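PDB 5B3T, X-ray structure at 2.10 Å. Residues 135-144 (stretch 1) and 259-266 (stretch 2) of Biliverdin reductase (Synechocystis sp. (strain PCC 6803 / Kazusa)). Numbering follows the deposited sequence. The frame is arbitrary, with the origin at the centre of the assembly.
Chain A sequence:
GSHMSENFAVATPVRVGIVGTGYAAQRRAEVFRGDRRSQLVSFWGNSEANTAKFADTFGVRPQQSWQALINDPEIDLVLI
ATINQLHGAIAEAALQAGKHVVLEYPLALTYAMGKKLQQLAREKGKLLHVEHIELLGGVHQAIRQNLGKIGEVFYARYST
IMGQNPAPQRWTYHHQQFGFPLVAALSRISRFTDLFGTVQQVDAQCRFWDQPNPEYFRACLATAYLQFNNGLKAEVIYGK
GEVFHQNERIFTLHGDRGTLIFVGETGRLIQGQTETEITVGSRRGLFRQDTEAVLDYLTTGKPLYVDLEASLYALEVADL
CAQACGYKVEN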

# COMPACT_ATOMS: atom_id res chain seq x y z
N LEU A 135 5.13 1.30 1.66
CA LEU A 135 5.16 1.14 3.11
C LEU A 135 5.97 -0.11 3.45
O LEU A 135 5.49 -1.24 3.31
CB LEU A 135 3.75 1.04 3.67
CG LEU A 135 3.65 0.83 5.19
CD1 LEU A 135 4.21 2.03 5.94
CD2 LEU A 135 2.21 0.54 5.61
N LEU A 136 7.22 0.10 3.88
CA LEU A 136 8.06 -0.96 4.44
C LEU A 136 8.26 -2.12 3.47
O LEU A 136 8.39 -3.27 3.89
CB LEU A 136 7.49 -1.46 5.76
CG LEU A 136 7.46 -0.45 6.91
CD1 LEU A 136 6.68 -1.00 8.09
CD2 LEU A 136 8.88 -0.09 7.33
N GLY A 137 8.29 -1.83 2.17
CA GLY A 137 8.41 -2.89 1.18
C GLY A 137 9.69 -3.69 1.32
O GLY A 137 9.69 -4.92 1.21
N GLY A 138 10.81 -3.01 1.56
CA GLY A 138 12.06 -3.72 1.80
C GLY A 138 12.01 -4.58 3.05
O GLY A 138 12.48 -5.71 3.05
N VAL A 139 11.42 -4.04 4.13
CA VAL A 139 11.31 -4.80 5.37
C VAL A 139 10.45 -6.04 5.16
O VAL A 139 10.74 -7.11 5.72
CB VAL A 139 10.76 -3.91 6.50
CG1 VAL A 139 10.34 -4.75 7.69
CG2 VAL A 139 11.81 -2.89 6.92
N HIS A 140 9.38 -5.93 4.36
CA HIS A 140 8.52 -7.09 4.13
C HIS A 140 9.28 -8.23 3.47
O HIS A 140 9.12 -9.39 3.85
CB HIS A 140 7.31 -6.72 3.28
CG HIS A 140 6.50 -7.90 2.85
ND1 HIS A 140 5.62 -8.55 3.69
CD2 HIS A 140 6.49 -8.59 1.68
CE1 HIS A 140 5.07 -9.57 3.05
NE2 HIS A 140 5.58 -9.62 1.83
N GLN A 141 10.10 -7.92 2.46
CA GLN A 141 10.88 -8.96 1.81
C GLN A 141 11.92 -9.54 2.76
O GLN A 141 12.21 -10.74 2.72
CB GLN A 141 11.53 -8.42 0.54
CG GLN A 141 10.54 -8.02 -0.55
CD GLN A 141 9.67 -9.18 -1.03
OE1 GLN A 141 9.99 -10.35 -0.82
NE2 GLN A 141 8.57 -8.84 -1.69
N ALA A 142 12.51 -8.70 3.61
CA ALA A 142 13.46 -9.19 4.60
C ALA A 142 12.78 -10.14 5.59
O ALA A 142 13.37 -11.15 5.99
CB ALA A 142 14.11 -8.02 5.34
N ILE A 143 11.55 -9.83 5.99
CA ILE A 143 10.80 -10.74 6.86
C ILE A 143 10.54 -12.06 6.15
O ILE A 143 10.75 -13.14 6.71
CB ILE A 143 9.48 -10.08 7.32
CG1 ILE A 143 9.77 -8.85 8.18
CG2 ILE A 143 8.63 -11.08 8.09
CD1 ILE A 143 8.52 -8.20 8.75
N ARG A 144 10.07 -11.99 4.90
CA ARG A 144 9.82 -13.20 4.12
C ARG A 144 11.07 -14.05 4.02
O ARG A 144 11.01 -15.28 4.18
CB ARG A 144 9.32 -12.82 2.73
CG ARG A 144 7.82 -12.95 2.53
CD ARG A 144 7.46 -14.30 1.93
NE ARG A 144 6.05 -14.37 1.55
CZ ARG A 144 5.09 -14.87 2.32
NH1 ARG A 144 5.38 -15.34 3.52
NH2 ARG A 144 3.84 -14.89 1.89
N THR A 259 13.60 -14.65 17.12
CA THR A 259 12.83 -13.41 17.05
C THR A 259 13.40 -12.52 15.96
O THR A 259 14.62 -12.37 15.83
CB THR A 259 12.86 -12.67 18.40
OG1 THR A 259 12.06 -13.37 19.35
CG2 THR A 259 12.33 -11.25 18.25
N LEU A 260 12.51 -11.94 15.16
CA LEU A 260 12.86 -10.91 14.19
C LEU A 260 12.41 -9.56 14.72
O LEU A 260 11.23 -9.39 15.06
CB LEU A 260 12.22 -11.19 12.83
CG LEU A 260 12.62 -12.48 12.11
CD1 LEU A 260 11.73 -12.72 10.90
CD2 LEU A 260 14.08 -12.42 11.70
N ILE A 261 13.33 -8.60 14.78
CA ILE A 261 13.03 -7.24 15.23
C ILE A 261 13.40 -6.28 14.12
O ILE A 261 14.56 -6.23 13.70
CB ILE A 261 13.79 -6.87 16.50
CG1 ILE A 261 13.71 -7.97 17.54
CG2 ILE A 261 13.25 -5.57 17.08
CD1 ILE A 261 14.54 -7.66 18.72
N PHE A 262 12.43 -5.50 13.67
CA PHE A 262 12.68 -4.42 12.73
C PHE A 262 12.30 -3.10 13.38
O PHE A 262 11.15 -2.91 13.77
CB PHE A 262 11.92 -4.64 11.42
CG PHE A 262 12.43 -5.80 10.62
CD1 PHE A 262 11.97 -7.08 10.86
CD2 PHE A 262 13.39 -5.62 9.63
CE1 PHE A 262 12.45 -8.16 10.14
CE2 PHE A 262 13.87 -6.69 8.90
CZ PHE A 262 13.40 -7.96 9.16
N VAL A 263 13.29 -2.22 13.53
CA VAL A 263 13.08 -0.86 14.01
C VAL A 263 13.31 0.05 12.81
O VAL A 263 14.44 0.23 12.36
CB VAL A 263 14.03 -0.50 15.16
CG1 VAL A 263 13.79 0.93 15.62
CG2 VAL A 263 13.86 -1.48 16.32
N GLY A 264 12.23 0.62 12.29
CA GLY A 264 12.33 1.30 11.01
C GLY A 264 12.72 0.29 9.95
O GLY A 264 12.18 -0.82 9.88
N GLU A 265 13.70 0.66 9.12
CA GLU A 265 14.25 -0.24 8.13
C GLU A 265 15.47 -1.01 8.64
O GLU A 265 16.27 -1.50 7.84
CB GLU A 265 14.62 0.53 6.86
CG GLU A 265 13.43 1.08 6.08
CD GLU A 265 12.83 2.33 6.71
OE1 GLU A 265 13.47 2.90 7.62
OE2 GLU A 265 11.73 2.74 6.29
N THR A 266 15.62 -1.13 9.96
CA THR A 266 16.75 -1.82 10.57
C THR A 266 16.27 -3.14 11.15
O THR A 266 15.30 -3.17 11.91
CB THR A 266 17.37 -0.95 11.68
OG1 THR A 266 17.93 0.23 11.11
CG2 THR A 266 18.45 -1.72 12.41

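Helix 137-144 lies against strand 259-263 almost antiparallel, their axes 170° apart in direction and 10.3 Å apart at closest approach, a spacing filled by side chains. No hydrogen bond crosses between the stretches; the helix and the turn each carry backbone bonds of their own, and the contact is held by van der Waals packing, mostly of apolar side chains. In the helix, His-140 N donates to Leu-136 O (2.9 Å), with Leu-136 at the N-cap position, and the series runs on to Arg-144 N and His-140 O (3.0 Å). At the end of the strand, a type II' turn from Val-263 to Thr-266 is closed by Val-263 N to Thr-266 O (2.8 Å) and Thr-266 N to Val-263 O (3.0 Å). Gly-264 takes the turn's positive phi (62°, psi -134°), a region that favours glycine.

Phe-262 is the centre of the packing. Its CA-to-CB bond points toward the helix, and chi1 of -68° (m) with chi2 of 86° sends the ring among three helix residues, the chi2 being the usual perpendicular setting of an aromatic ring. Val-139, also directed toward its partner, is in the t rotamer (chi1 167°), which brings CG1 over one ring face: CG1 lies 4.0 Å from the ring centroid of Phe-262, 25° off the normal, a CH-pi contact, and 3.7 Å from Phe-262 CD2. Ala-142, three residues on, meets the ring obliquely, its CB 3.8 Å from Phe-262 CE2. Ile-143 leaves its backbone sideways, yet its chi1 of -64° (m) sets CG1 3.4 Å from Phe-262 CE1, a tight van der Waals approach, again oblique to the ring, while chi2 of -176° (t) extends the chain to CD1.

Alternation along the strand turns Leu-260 and Phe-262 toward the helix, while Val-263 points away. Leu-260 adopts the common m,t conformation (-62°, 171°), and its CD1 lies 4.3 Å from Ile-143 O and 4.5 Å from Ile-143 CG2.

At the turn the second methyl of Val-139 is engaged: CG2 lies 3.6 Å from Gly-264 O and 3.8 Å from Glu-265 CA, where the backbones come close, Val-139 CA being 6.1 Å from Glu-265 CA. Leu-136 starts sideways, but its m,t side chain (-65°, 171°) carries CD2 to 4.1 Å from Glu-265 OE2 and 4.2 Å from Gly-264 O, van der Waals proximity without polar bonding. Glu-265 bends at chi2 (77°, p), and both its carboxylate oxygens are hydrogen-bonded elsewhere in the structure. The contact buries 320 Å² in all, counting both sides.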